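Polar amino acid ABC uptake transporter substrate binding protein (Streptococcus thermophilus LMG 18311, PDB 3HV1) probably captures polar amino acids outside the cell membrane and delivers them to an ABC importer. Local coordinates at residues T30-G35 / A186-E191; D70-E75 / D92-S97; D99-Y104 / Q228-L233. All coordinates share one frame; numbering follows the deposited sequence.

Interaction 1. Residues T30-G35 / A186-E191; sequences TFVPMG and ANYYLE
The 30-35 segment turns through a cis peptide between V32 and P33 and comes up beside helix 183-192, the nearest alpha carbons being P33 CA and Y188 CA at 6.9 Å. This is a contact between lobes. In the two-lobed fold of family 3 solute-binding proteins, the 30-35 loop belongs to the lobe built on strand 22-27, while the helix belongs to the lobe built on strands 130-133 and 178-182. Nearly all of it is made on the Y188 ring. P33 lies over one ring face, with CB 3.7 Å from the centroid and only 18° off the normal, a CH-pi contact displaced toward the CG-CD1 rim. V32 reaches the far end of the same ring from an oblique direction. Its CG1 stands anti to the backbone N (chi1 -176°), which directs this methyl to Y188 CE2. In Y188, CG anti to N (chi1 167°) directs the ring out from the helix to the loop, and its hydroxyl is hydrogen-bonded to K192 NZ, so the polar end is held within its own lobe. Helix 238-247 packs on both partners, through F247 against P33 and W246 against Y188. On the helix side, Y188 CD2 sits over the centre of the neighbouring Y189 ring, 3.7 Å above its plane.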
ATOM      1  N   THR A  30      -1.936 -23.644 -15.427  1.00 23.67           N
ATOM      2  CA  THR A  30      -1.609 -23.134 -16.754  1.00 23.78           C
ATOM      3  C   THR A  30      -1.009 -21.733 -16.695  1.00 24.93           C
ATOM      4  O   THR A  30      -0.627 -21.178 -17.723  1.00 25.29           O
ATOM      5  CB  THR A  30      -2.862 -23.034 -17.636  1.00 23.85           C
ATOM      6  OG1 THR A  30      -3.682 -21.958 -17.163  1.00 22.99           O
ATOM      7  CG2 THR A  30      -3.668 -24.334 -17.589  1.00 23.70           C
ATOM      8  N   PHE A  31      -0.910 -21.161 -15.503  1.00 25.00           N
ATOM      9  CA  PHE A  31      -0.413 -19.795 -15.400  1.00 26.88           C
ATOM     10  C   PHE A  31       1.088 -19.528 -15.446  1.00 27.57           C
ATOM     11  O   PHE A  31       1.703 -19.186 -14.431  1.00 25.56           O
ATOM     12  CB  PHE A  31      -1.002 -19.126 -14.164  1.00 29.54           C
ATOM     13  CG  PHE A  31      -0.985 -17.630 -14.227  1.00 34.40           C
ATOM     14  CD1 PHE A  31      -1.538 -16.963 -15.316  1.00 37.43           C
ATOM     15  CD2 PHE A  31      -0.439 -16.882 -13.192  1.00 36.01           C
ATOM     16  CE1 PHE A  31      -1.547 -15.571 -15.370  1.00 40.03           C
ATOM     17  CE2 PHE A  31      -0.445 -15.490 -13.237  1.00 36.11           C
ATOM     18  CZ  PHE A  31      -0.996 -14.833 -14.323  1.00 37.97           C
ATOM     19  N   VAL A  32       1.668 -19.654 -16.636  1.00 26.12           N
ATOM     20  CA  VAL A  32       3.089 -19.367 -16.832  1.00 24.84           C
ATOM     21  C   VAL A  32       3.198 -17.845 -16.682  1.00 24.51           C
ATOM     22  O   VAL A  32       2.323 -17.118 -17.149  1.00 25.74           O
ATOM     23  CB  VAL A  32       3.549 -19.743 -18.257  1.00 26.70           C
ATOM     24  CG1 VAL A  32       5.051 -19.524 -18.394  1.00 24.72           C
ATOM     25  CG2 VAL A  32       3.189 -21.188 -18.561  1.00 26.47           C
ATOM     26  N   PRO A  33       4.263 -17.341 -16.033  1.00 20.58           N
ATOM     27  CA  PRO A  33       5.375 -18.064 -15.418  1.00 19.38           C
ATOM     28  C   PRO A  33       5.267 -18.093 -13.893  1.00 18.91           C
ATOM     29  O   PRO A  33       6.232 -18.416 -13.212  1.00 18.80           O
ATOM     30  CB  PRO A  33       6.568 -17.235 -15.852  1.00 18.98           C
ATOM     31  CG  PRO A  33       6.036 -15.839 -15.600  1.00 15.88           C
ATOM     32  CD  PRO A  33       4.583 -15.900 -16.108  1.00 20.63           C
HETATM   33  N   MSE A  34       4.100 -17.763 -13.354  1.00 19.59           N
HETATM   34  CA  MSE A  34       3.953 -17.726 -11.908  1.00 18.82           C
HETATM   35  C   MSE A  34       3.915 -19.092 -11.237  1.00 19.00           C
HETATM   36  O   MSE A  34       4.540 -19.305 -10.198  1.00 17.73           O
HETATM   37  CB  MSE A  34       2.711 -16.917 -11.554  1.00 19.15           C
HETATM   38  CG  MSE A  34       2.698 -15.529 -12.189  1.00 23.56           C
HETATM   39 SE   MSE A  34       4.299 -14.468 -11.887  1.00 30.11          SE
HETATM   40  CE  MSE A  34       3.849 -13.914 -10.136  1.00 24.49           C
ATOM     41  N   GLY A  35       3.182 -20.019 -11.838  1.00 18.18           N
ATOM     42  CA  GLY A  35       3.085 -21.358 -11.281  1.00 18.83           C
ATOM     43  C   GLY A  35       2.389 -22.183 -12.341  1.00 19.30           C
ATOM     44  O   GLY A  35       1.265 -21.869 -12.730  1.00 19.55           O
ATOM     45  N   ALA A 186       7.142 -10.413 -20.779  1.00 16.90           N
ATOM     46  CA  ALA A 186       8.311  -9.787 -21.389  1.00 14.71           C
ATOM     47  C   ALA A 186       9.588 -10.244 -20.697  1.00 16.45           C
ATOM     48  O   ALA A 186      10.492 -10.797 -21.328  1.00 17.44           O
ATOM     49  CB  ALA A 186       8.190  -8.253 -21.305  1.00 15.61           C
ATOM     50  N   ASN A 187       9.666 -10.023 -19.391  1.00 16.43           N
ATOM     51  CA  ASN A 187      10.867 -10.398 -18.649  1.00 16.98           C
ATOM     52  C   ASN A 187      11.125 -11.894 -18.607  1.00 18.04           C
ATOM     53  O   ASN A 187      12.266 -12.335 -18.711  1.00 17.98           O
ATOM     54  CB  ASN A 187      10.802  -9.833 -17.232  1.00 17.36           C
ATOM     55  CG  ASN A 187      11.156  -8.365 -17.184  1.00 18.54           C
ATOM     56  OD1 ASN A 187      12.306  -7.995 -16.906  1.00 22.95           O
ATOM     57  ND2 ASN A 187      10.187  -7.518 -17.478  1.00 13.91           N
ATOM     58  N   TYR A 188      10.070 -12.682 -18.464  1.00 18.35           N
ATOM     59  CA  TYR A 188      10.238 -14.127 -18.406  1.00 18.77           C
ATOM     60  C   TYR A 188      10.826 -14.698 -19.693  1.00 18.69           C
ATOM     61  O   TYR A 188      11.827 -15.418 -19.668  1.00 18.53           O
ATOM     62  CB  TYR A 188       8.896 -14.802 -18.120  1.00 18.72           C
ATOM     63  CG  TYR A 188       8.917 -16.292 -18.357  1.00 23.25           C
ATOM     64  CD1 TYR A 188       9.697 -17.133 -17.563  1.00 22.98           C
ATOM     65  CD2 TYR A 188       8.179 -16.859 -19.397  1.00 22.73           C
ATOM     66  CE1 TYR A 188       9.743 -18.497 -17.798  1.00 27.45           C
ATOM     67  CE2 TYR A 188       8.220 -18.227 -19.640  1.00 26.50           C
ATOM     68  CZ  TYR A 188       9.002 -19.038 -18.838  1.00 25.91           C
ATOM     69  OH  TYR A 188       9.044 -20.389 -19.072  1.00 31.01           O
ATOM     70  N   TYR A 189      10.202 -14.382 -20.821  1.00 20.24           N
ATOM     71  CA  TYR A 189      10.674 -14.923 -22.086  1.00 21.82           C
ATOM     72  C   TYR A 189      12.047 -14.421 -22.470  1.00 20.70           C
ATOM     73  O   TYR A 189      12.911 -15.210 -22.852  1.00 20.29           O
ATOM     74  CB  TYR A 189       9.672 -14.624 -23.205  1.00 20.75           C
ATOM     75  CG  TYR A 189       8.412 -15.450 -23.094  1.00 26.14           C
ATOM     76  CD1 TYR A 189       8.467 -16.839 -23.167  1.00 28.22           C
ATOM     77  CD2 TYR A 189       7.172 -14.849 -22.899  1.00 28.39           C
ATOM     78  CE1 TYR A 189       7.318 -17.611 -23.050  1.00 31.77           C
ATOM     79  CE2 TYR A 189       6.014 -15.609 -22.779  1.00 30.55           C
ATOM     80  CZ  TYR A 189       6.096 -16.992 -22.856  1.00 32.65           C
ATOM     81  OH  TYR A 189       4.960 -17.759 -22.735  1.00 36.34           O
ATOM     82  N   LEU A 190      12.258 -13.112 -22.356  1.00 20.02           N
ATOM     83  CA  LEU A 190      13.546 -12.536 -22.720  1.00 18.84           C
ATOM     84  C   LEU A 190      14.680 -13.064 -21.856  1.00 19.13           C
ATOM     85  O   LEU A 190      15.764 -13.335 -22.360  1.00 20.22           O
ATOM     86  CB  LEU A 190      13.483 -11.010 -22.648  1.00 17.88           C
ATOM     87  CG  LEU A 190      12.504 -10.359 -23.633  1.00 18.76           C
ATOM     88  CD1 LEU A 190      12.555  -8.841 -23.491  1.00 20.61           C
ATOM     89  CD2 LEU A 190      12.856 -10.759 -25.061  1.00 22.35           C
ATOM     90  N   GLU A 191      14.438 -13.205 -20.555  1.00 19.25           N
ATOM     91  CA  GLU A 191      15.465 -13.726 -19.654  1.00 20.30           C
ATOM     92  C   GLU A 191      15.673 -15.207 -19.942  1.00 20.73           C
ATOM     93  O   GLU A 191      16.802 -15.697 -19.951  1.00 21.91           O
ATOM     94  CB  GLU A 191      15.044 -13.553 -18.190  1.00 21.59           C
ATOM     95  CG  GLU A 191      15.979 -14.221 -17.165  1.00 22.14           C
ATOM     96  CD  GLU A 191      17.384 -13.620 -17.144  1.00 25.58           C
ATOM     97  OE1 GLU A 191      17.553 -12.474 -17.615  1.00 26.83           O
ATOM     98  OE2 GLU A 191      18.318 -14.287 -16.634  1.00 25.11           O
TER

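Interaction 2. Residues D70-E75 / D92-S97; sequences DMKETE and DERKQS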
ATOM      1  N   ASP A  70     -11.439 -20.960 -11.260  1.00 35.76           N
ATOM      2  CA  ASP A  70     -12.715 -20.315 -10.956  1.00 35.95           C
ATOM      3  C   ASP A  70     -13.197 -20.659  -9.556  1.00 34.26           C
ATOM      4  O   ASP A  70     -13.941 -19.898  -8.936  1.00 32.81           O
ATOM      5  CB  ASP A  70     -13.788 -20.738 -11.965  1.00 40.27           C
ATOM      6  CG  ASP A  70     -13.439 -20.346 -13.385  1.00 44.17           C
ATOM      7  OD1 ASP A  70     -13.004 -19.190 -13.585  1.00 44.61           O
ATOM      8  OD2 ASP A  70     -13.606 -21.187 -14.299  1.00 47.05           O
HETATM    9  N   MSE A  71     -12.757 -21.808  -9.060  1.00 33.49           N
HETATM   10  CA  MSE A  71     -13.160 -22.287  -7.744  1.00 34.82           C
HETATM   11  C   MSE A  71     -12.202 -21.916  -6.621  1.00 32.75           C
HETATM   12  O   MSE A  71     -12.335 -22.412  -5.503  1.00 30.56           O
HETATM   13  CB  MSE A  71     -13.293 -23.808  -7.775  1.00 40.27           C
HETATM   14  CG  MSE A  71     -14.399 -24.332  -8.643  1.00 44.22           C
HETATM   15 SE   MSE A  71     -16.125 -23.713  -8.086  1.00 55.73          SE
HETATM   16  CE  MSE A  71     -16.172 -24.395  -6.278  1.00 47.88           C
ATOM     17  N   LYS A  72     -11.252 -21.033  -6.904  1.00 30.88           N
ATOM     18  CA  LYS A  72     -10.269 -20.666  -5.894  1.00 28.36           C
ATOM     19  C   LYS A  72     -10.799 -20.157  -4.564  1.00 27.75           C
ATOM     20  O   LYS A  72     -10.360 -20.632  -3.522  1.00 27.86           O
ATOM     21  CB  LYS A  72      -9.259 -19.662  -6.464  1.00 26.96           C
ATOM     22  CG  LYS A  72      -9.850 -18.358  -6.955  1.00 23.68           C
ATOM     23  CD  LYS A  72      -8.759 -17.534  -7.634  1.00 23.21           C
ATOM     24  CE  LYS A  72      -9.353 -16.355  -8.386  1.00 24.32           C
ATOM     25  NZ  LYS A  72     -10.194 -16.817  -9.520  1.00 21.72           N
ATOM     26  N   GLU A  73     -11.724 -19.197  -4.569  1.00 28.07           N
ATOM     27  CA  GLU A  73     -12.234 -18.686  -3.295  1.00 27.48           C
ATOM     28  C   GLU A  73     -13.003 -19.762  -2.551  1.00 28.52           C
ATOM     29  O   GLU A  73     -12.960 -19.839  -1.320  1.00 27.10           O
ATOM     30  CB  GLU A  73     -13.162 -17.486  -3.483  1.00 30.14           C
ATOM     31  CG  GLU A  73     -12.486 -16.173  -3.834  1.00 29.55           C
ATOM     32  CD  GLU A  73     -12.140 -16.085  -5.302  1.00 30.05           C
ATOM     33  OE1 GLU A  73     -12.918 -16.615  -6.122  1.00 28.63           O
ATOM     34  OE2 GLU A  73     -11.105 -15.477  -5.637  1.00 27.43           O
ATOM     35  N   THR A  74     -13.723 -20.587  -3.297  1.00 30.13           N
ATOM     36  CA  THR A  74     -14.487 -21.658  -2.681  1.00 32.27           C
ATOM     37  C   THR A  74     -13.535 -22.652  -2.033  1.00 32.69           C
ATOM     38  O   THR A  74     -13.734 -23.047  -0.887  1.00 34.81           O
ATOM     39  CB  THR A  74     -15.349 -22.389  -3.712  1.00 33.46           C
ATOM     40  OG1 THR A  74     -16.282 -21.463  -4.288  1.00 35.34           O
ATOM     41  CG2 THR A  74     -16.112 -23.533  -3.043  1.00 33.24           C
ATOM     42  N   GLU A  75     -12.497 -23.044  -2.769  1.00 32.14           N
ATOM     43  CA  GLU A  75     -11.501 -23.980  -2.268  1.00 32.43           C
ATOM     44  C   GLU A  75     -10.866 -23.457  -0.984  1.00 30.86           C
ATOM     45  O   GLU A  75     -10.612 -24.216  -0.053  1.00 29.47           O
ATOM     46  CB  GLU A  75     -10.410 -24.198  -3.315  1.00 35.28           C
ATOM     47  CG  GLU A  75     -10.833 -25.045  -4.494  1.00 40.41           C
ATOM     48  CD  GLU A  75     -10.707 -26.518  -4.203  1.00 44.49           C
ATOM     49  OE1 GLU A  75      -9.567 -27.028  -4.193  1.00 44.25           O
ATOM     50  OE2 GLU A  75     -11.750 -27.165  -3.967  1.00 49.75           O
ATOM     51  N   ASP A  92     -12.271  -5.865  -4.485  1.00 36.50           N
ATOM     52  CA  ASP A  92     -13.270  -5.785  -3.430  1.00 39.06           C
ATOM     53  C   ASP A  92     -14.041  -7.094  -3.308  1.00 37.40           C
ATOM     54  O   ASP A  92     -14.426  -7.493  -2.213  1.00 38.04           O
ATOM     55  CB  ASP A  92     -14.247  -4.635  -3.700  1.00 42.57           C
ATOM     56  CG  ASP A  92     -13.598  -3.271  -3.547  1.00 47.63           C
ATOM     57  OD1 ASP A  92     -12.985  -3.017  -2.485  1.00 48.57           O
ATOM     58  OD2 ASP A  92     -13.707  -2.452  -4.485  1.00 50.55           O
ATOM     59  N   GLU A  93     -14.262  -7.758  -4.437  1.00 36.85           N
ATOM     60  CA  GLU A  93     -14.990  -9.023  -4.449  1.00 36.47           C
ATOM     61  C   GLU A  93     -14.184 -10.079  -3.704  1.00 34.99           C
ATOM     62  O   GLU A  93     -14.703 -10.783  -2.841  1.00 33.68           O
ATOM     63  CB  GLU A  93     -15.235  -9.481  -5.893  1.00 39.25           C
ATOM     64  CG  GLU A  93     -16.193 -10.661  -6.030  1.00 44.62           C
ATOM     65  CD  GLU A  93     -16.412 -11.081  -7.477  1.00 47.81           C
ATOM     66  OE1 GLU A  93     -16.799 -10.225  -8.301  1.00 49.48           O
ATOM     67  OE2 GLU A  93     -16.203 -12.271  -7.791  1.00 49.64           O
ATOM     68  N   ARG A  94     -12.903 -10.177  -4.040  1.00 33.61           N
ATOM     69  CA  ARG A  94     -12.030 -11.153  -3.405  1.00 32.49           C
ATOM     70  C   ARG A  94     -11.860 -10.863  -1.922  1.00 31.99           C
ATOM     71  O   ARG A  94     -11.720 -11.781  -1.117  1.00 30.61           O
ATOM     72  CB  ARG A  94     -10.673 -11.172  -4.115  1.00 30.96           C
ATOM     73  CG  ARG A  94     -10.766 -11.721  -5.530  1.00 30.73           C
ATOM     74  CD  ARG A  94      -9.490 -11.532  -6.322  1.00 29.87           C
ATOM     75  NE  ARG A  94      -9.593 -12.166  -7.631  1.00 28.63           N
ATOM     76  CZ  ARG A  94      -8.645 -12.138  -8.558  1.00 27.43           C
ATOM     77  NH1 ARG A  94      -7.508 -11.497  -8.328  1.00 28.32           N
ATOM     78  NH2 ARG A  94      -8.827 -12.774  -9.707  1.00 28.36           N
ATOM     79  N   LYS A  95     -11.893  -9.587  -1.558  1.00 32.47           N
ATOM     80  CA  LYS A  95     -11.752  -9.205  -0.162  1.00 35.04           C
ATOM     81  C   LYS A  95     -12.938  -9.699   0.662  1.00 35.70           C
ATOM     82  O   LYS A  95     -12.850  -9.815   1.880  1.00 35.88           O
ATOM     83  CB  LYS A  95     -11.619  -7.689  -0.042  1.00 36.27           C
ATOM     84  CG  LYS A  95     -10.318  -7.149  -0.608  1.00 40.69           C
ATOM     85  CD  LYS A  95     -10.192  -5.649  -0.397  1.00 40.40           C
ATOM     86  CE  LYS A  95     -10.101  -5.306   1.077  1.00 44.51           C
ATOM     87  NZ  LYS A  95      -9.830  -3.857   1.282  1.00 43.94           N
ATOM     88  N   GLN A  96     -14.049  -9.994  -0.003  1.00 37.22           N
ATOM     89  CA  GLN A  96     -15.213 -10.499   0.708  1.00 39.14           C
ATOM     90  C   GLN A  96     -14.942 -11.939   1.123  1.00 37.11           C
ATOM     91  O   GLN A  96     -15.542 -12.444   2.068  1.00 37.66           O
ATOM     92  CB  GLN A  96     -16.462 -10.437  -0.178  1.00 42.45           C
ATOM     93  CG  GLN A  96     -16.899  -9.021  -0.554  1.00 47.44           C
ATOM     94  CD  GLN A  96     -17.204  -8.146   0.659  1.00 49.40           C
ATOM     95  OE1 GLN A  96     -16.315  -7.811   1.442  1.00 50.78           O
ATOM     96  NE2 GLN A  96     -18.470  -7.772   0.816  1.00 50.20           N
ATOM     97  N   SER A  97     -14.009 -12.589   0.427  1.00 36.76           N
ATOM     98  CA  SER A  97     -13.667 -13.979   0.718  1.00 33.52           C
ATOM     99  C   SER A  97     -12.298 -14.201   1.362  1.00 32.93           C
ATOM    100  O   SER A  97     -12.035 -15.278   1.898  1.00 32.36           O
ATOM    101  CB  SER A  97     -13.750 -14.814  -0.563  1.00 35.13           C
ATOM    102  OG  SER A  97     -15.074 -14.867  -1.066  1.00 35.44           O
TER
HETATM  103  O   HOH W   1     -10.371 -14.674 -11.305  1.00 35.51           O
HETATM  104  O   HOH W   2     -12.016 -13.996  -8.144  1.00 31.30           O
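The first turn of helix 72-78 faces the short helix 92-95 and the turn that follows it, and the backbones come closest where E73 CA and S97 CA are 6.3 Å apart. At that near end the contact is aliphatic: the CB and CG of E73 lie against the S97 methylene, with CG to CB at 3.8 Å. S97 OG is itself hydrogen-bonded to K77 NZ one turn along the first helix. Toward the other end the side chains become polar and meet around R94. The R94 chain runs extended from CG to NE past the carboxylate of E73, whose chain bends at chi2 (80°). Their flat groups are only 20° from parallel, yet E73 OE2 sits well out of the guanidinium plane, 4.2 Å from R94 NE, so no N-H points at it. A water does the joining: it accepts from R94 NE in the guanidinium plane and donates to E73 OE2, each at 3.1 Å. A second water, also in that plane, accepts from R94 NH2 at 2.9 Å and from K72 NZ at 2.8 Å. Around these three side chains, Y88 OH bonds to E73 OE2, S89 O takes R94 NH1, and W69 holds K72 through its carbonyl and a cation-pi contact. R94 stands in the T-x-x-R motif whose arginine, in relatives, grips the carboxylate of the bound amino acid, and here H263, in the tag of the second subunit, packs on it. With NE, NH1 and NH2 all hydrogen-bonded, two of them to waters, the guanidinium is probably restrained in rotation, and the carboxylate nearby probably steadies its charge without competing for it directly.

Interaction 3. Residues D99-Y104 / Q228-L233; sequences DFTEPY and QGFETL
F230 has CG anti to its own carbonyl carbon, which carries its ring out from helix 220-236 to lie under Y104 CB, while Y104 has CG between the backbone N and the carbonyl carbon (chi1 54°), which sets the course of the tyrosine ring and brings CD2 to F230 CZ. Y104 closes the DFTEPY run, a form of the D-F-S/T-x-P-Y motif of family 3 binding proteins, which leads from strand 99-100 into the long strand 105-114 that passes between the two lobes. CB of Y104 is 4.0 Å from the F230 centroid and nearly along the ring normal, a CH-pi contact offset toward the CE2-CZ rim. The two rings themselves are neither stacked nor edge-to-face: their planes make 51°, and the closest pair is Y104 CD2 with F230 CZ at 3.8 Å. At the edge of the phenyl ring, near its plane, lie T101 OG1 and E102 O, each close to CE2. L50 of helix 46-56 packs on both side chains. Helix 220-236 also holds the loop by its backbone, N227 OD1 taking the E102 amide. The polar atoms at the buried ring edge are satisfied by one another and by the sheet, since T101 OG1 also meets the V213 amide of strand 209-215. Within the loop, T101 OG1 donates to E102 O over 2.9 Å, tilted 30° from the carbonyl plane.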
ATOM      1  N   ASP A  99      -8.264 -12.412   3.092  1.00 27.53           N
ATOM      2  CA  ASP A  99      -7.367 -11.365   3.561  1.00 26.62           C
ATOM      3  C   ASP A  99      -6.080 -11.516   2.757  1.00 26.76           C
ATOM      4  O   ASP A  99      -5.663 -12.632   2.448  1.00 27.82           O
ATOM      5  CB  ASP A  99      -7.087 -11.517   5.054  1.00 29.79           C
ATOM      6  CG  ASP A  99      -8.120 -10.806   5.916  1.00 33.47           C
ATOM      7  OD1 ASP A  99      -9.042 -10.181   5.346  1.00 32.09           O
ATOM      8  OD2 ASP A  99      -7.999 -10.866   7.161  1.00 36.54           O
ATOM      9  N   PHE A 100      -5.448 -10.395   2.431  1.00 25.20           N
ATOM     10  CA  PHE A 100      -4.242 -10.399   1.608  1.00 24.36           C
ATOM     11  C   PHE A 100      -2.946 -10.003   2.282  1.00 23.08           C
ATOM     12  O   PHE A 100      -2.933  -9.205   3.217  1.00 25.81           O
ATOM     13  CB  PHE A 100      -4.439  -9.455   0.421  1.00 24.81           C
ATOM     14  CG  PHE A 100      -5.390  -9.968  -0.611  1.00 27.10           C
ATOM     15  CD1 PHE A 100      -4.919 -10.697  -1.697  1.00 27.79           C
ATOM     16  CD2 PHE A 100      -6.756  -9.725  -0.502  1.00 27.57           C
ATOM     17  CE1 PHE A 100      -5.788 -11.175  -2.662  1.00 28.21           C
ATOM     18  CE2 PHE A 100      -7.638 -10.201  -1.463  1.00 28.08           C
ATOM     19  CZ  PHE A 100      -7.154 -10.927  -2.544  1.00 29.28           C
ATOM     20  N   THR A 101      -1.847 -10.563   1.783  1.00 22.55           N
ATOM     21  CA  THR A 101      -0.538 -10.195   2.287  1.00 19.00           C
ATOM     22  C   THR A 101      -0.278  -8.898   1.538  1.00 20.35           C
ATOM     23  O   THR A 101      -1.088  -8.476   0.705  1.00 16.93           O
ATOM     24  CB  THR A 101       0.579 -11.148   1.829  1.00 19.81           C
ATOM     25  OG1 THR A 101       0.599 -11.185   0.390  1.00 19.38           O
ATOM     26  CG2 THR A 101       0.384 -12.545   2.391  1.00 15.78           C
ATOM     27  N   GLU A 102       0.851  -8.276   1.843  1.00 19.37           N
ATOM     28  CA  GLU A 102       1.275  -7.069   1.150  1.00 22.99           C
ATOM     29  C   GLU A 102       1.637  -7.549  -0.257  1.00 20.10           C
ATOM     30  O   GLU A 102       1.876  -8.740  -0.461  1.00 20.37           O
ATOM     31  CB  GLU A 102       2.518  -6.489   1.829  1.00 24.93           C
ATOM     32  CG  GLU A 102       2.267  -5.984   3.231  1.00 31.87           C
ATOM     33  CD  GLU A 102       1.133  -4.986   3.276  1.00 39.08           C
ATOM     34  OE1 GLU A 102       1.125  -4.073   2.420  1.00 40.39           O
ATOM     35  OE2 GLU A 102       0.253  -5.109   4.162  1.00 43.15           O
ATOM     36  N   PRO A 103       1.661  -6.643  -1.251  1.00 20.53           N
ATOM     37  CA  PRO A 103       2.009  -7.077  -2.610  1.00 18.80           C
ATOM     38  C   PRO A 103       3.498  -7.377  -2.736  1.00 19.07           C
ATOM     39  O   PRO A 103       4.315  -6.663  -2.162  1.00 21.25           O
ATOM     40  CB  PRO A 103       1.582  -5.890  -3.468  1.00 20.37           C
ATOM     41  CG  PRO A 103       1.806  -4.712  -2.538  1.00 20.93           C
ATOM     42  CD  PRO A 103       1.230  -5.230  -1.239  1.00 20.30           C
ATOM     43  N   TYR A 104       3.862  -8.431  -3.469  1.00 19.04           N
ATOM     44  CA  TYR A 104       5.280  -8.761  -3.617  1.00 16.44           C
ATOM     45  C   TYR A 104       5.858  -8.353  -4.985  1.00 17.55           C
ATOM     46  O   TYR A 104       7.076  -8.340  -5.181  1.00 18.56           O
ATOM     47  CB  TYR A 104       5.521 -10.262  -3.340  1.00 15.37           C
ATOM     48  CG  TYR A 104       4.676 -11.216  -4.161  1.00 14.07           C
ATOM     49  CD1 TYR A 104       5.118 -11.678  -5.397  1.00 15.67           C
ATOM     50  CD2 TYR A 104       3.412 -11.624  -3.714  1.00 15.13           C
ATOM     51  CE1 TYR A 104       4.318 -12.528  -6.185  1.00 14.76           C
ATOM     52  CE2 TYR A 104       2.610 -12.467  -4.490  1.00 13.53           C
ATOM     53  CZ  TYR A 104       3.072 -12.912  -5.722  1.00 15.52           C
ATOM     54  OH  TYR A 104       2.281 -13.725  -6.497  1.00 16.42           O
ATOM     55  N   GLN A 228       6.483 -11.070   6.655  1.00 23.24           N
ATOM     56  CA  GLN A 228       7.801 -11.077   7.290  1.00 23.77           C
ATOM     57  C   GLN A 228       8.753 -11.943   6.465  1.00 23.16           C
ATOM     58  O   GLN A 228       9.935 -11.645   6.347  1.00 21.11           O
ATOM     59  CB  GLN A 228       7.704 -11.646   8.709  1.00 27.93           C
ATOM     60  CG  GLN A 228       6.941 -10.766   9.687  1.00 36.53           C
ATOM     61  CD  GLN A 228       6.760 -11.429  11.047  1.00 41.09           C
ATOM     62  OE1 GLN A 228       7.698 -12.007  11.600  1.00 44.10           O
ATOM     63  NE2 GLN A 228       5.550 -11.341  11.593  1.00 43.16           N
ATOM     64  N   GLY A 229       8.225 -13.028   5.907  1.00 21.47           N
ATOM     65  CA  GLY A 229       9.041 -13.910   5.090  1.00 20.60           C
ATOM     66  C   GLY A 229       9.611 -13.171   3.894  1.00 19.74           C
ATOM     67  O   GLY A 229      10.799 -13.294   3.591  1.00 18.96           O
ATOM     68  N   PHE A 230       8.769 -12.401   3.208  1.00 19.75           N
ATOM     69  CA  PHE A 230       9.232 -11.630   2.051  1.00 19.62           C
ATOM     70  C   PHE A 230      10.389 -10.735   2.471  1.00 19.83           C
ATOM     71  O   PHE A 230      11.416 -10.673   1.804  1.00 17.64           O
ATOM     72  CB  PHE A 230       8.134 -10.719   1.497  1.00 15.87           C
ATOM     73  CG  PHE A 230       6.970 -11.445   0.880  1.00 18.04           C
ATOM     74  CD1 PHE A 230       7.133 -12.695   0.293  1.00 19.26           C
ATOM     75  CD2 PHE A 230       5.716 -10.846   0.840  1.00 17.35           C
ATOM     76  CE1 PHE A 230       6.063 -13.343  -0.328  1.00 17.39           C
ATOM     77  CE2 PHE A 230       4.634 -11.486   0.218  1.00 17.59           C
ATOM     78  CZ  PHE A 230       4.815 -12.733  -0.363  1.00 17.98           C
ATOM     79  N   GLU A 231      10.204 -10.030   3.581  1.00 20.81           N
ATOM     80  CA  GLU A 231      11.228  -9.116   4.062  1.00 21.48           C
ATOM     81  C   GLU A 231      12.515  -9.841   4.388  1.00 21.43           C
ATOM     82  O   GLU A 231      13.599  -9.366   4.067  1.00 20.00           O
ATOM     83  CB  GLU A 231      10.733  -8.361   5.297  1.00 26.58           C
ATOM     84  CG  GLU A 231       9.516  -7.493   5.041  1.00 31.45           C
ATOM     85  CD  GLU A 231       9.171  -6.628   6.241  1.00 37.59           C
ATOM     86  OE1 GLU A 231      10.038  -5.833   6.668  1.00 38.72           O
ATOM     87  OE2 GLU A 231       8.040  -6.749   6.757  1.00 39.93           O
ATOM     88  N   THR A 232      12.391 -10.996   5.035  1.00 20.13           N
ATOM     89  CA  THR A 232      13.553 -11.787   5.393  1.00 17.08           C
ATOM     90  C   THR A 232      14.330 -12.240   4.161  1.00 17.25           C
ATOM     91  O   THR A 232      15.562 -12.166   4.139  1.00 15.10           O
ATOM     92  CB  THR A 232      13.135 -13.014   6.235  1.00 16.74           C
ATOM     93  OG1 THR A 232      12.481 -12.562   7.432  1.00 20.75           O
ATOM     94  CG2 THR A 232      14.338 -13.831   6.623  1.00 21.96           C
ATOM     95  N   LEU A 233      13.613 -12.694   3.131  1.00 15.70           N
ATOM     96  CA  LEU A 233      14.251 -13.157   1.901  1.00 14.78           C
ATOM     97  C   LEU A 233      14.920 -12.016   1.152  1.00 16.35           C
ATOM     98  O   LEU A 233      15.940 -12.219   0.503  1.00 19.79           O
ATOM     99  CB  LEU A 233      13.221 -13.837   0.987  1.00 13.57           C
ATOM    100  CG  LEU A 233      12.564 -15.086   1.585  1.00 11.60           C
ATOM    101  CD1 LEU A 233      11.488 -15.614   0.622  1.00 12.93           C
ATOM    102  CD2 LEU A 233      13.623 -16.148   1.822  1.00  8.70           C
TER

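In the fold
Interactions 2 and 3 lie within one lobe and follow each other along the chain, joined by packing of R94 CB and K95 CG on the F100 ring. Interaction 1 instead joins that lobe to the other and touches interaction 3 where M34 CE meets Y104 OH. Their chemistry follows their place: interactions 1 and 3 are buried and rest on aromatic rings covered by aliphatic carbon, whereas interaction 2, farther from the centre of the chain and only partly buried, is charged and mediated by water. H263, a tag residue of the second subunit, stacks on F31 beside interaction 1 and packs on R94 of interaction 2, although these two contacts do not touch.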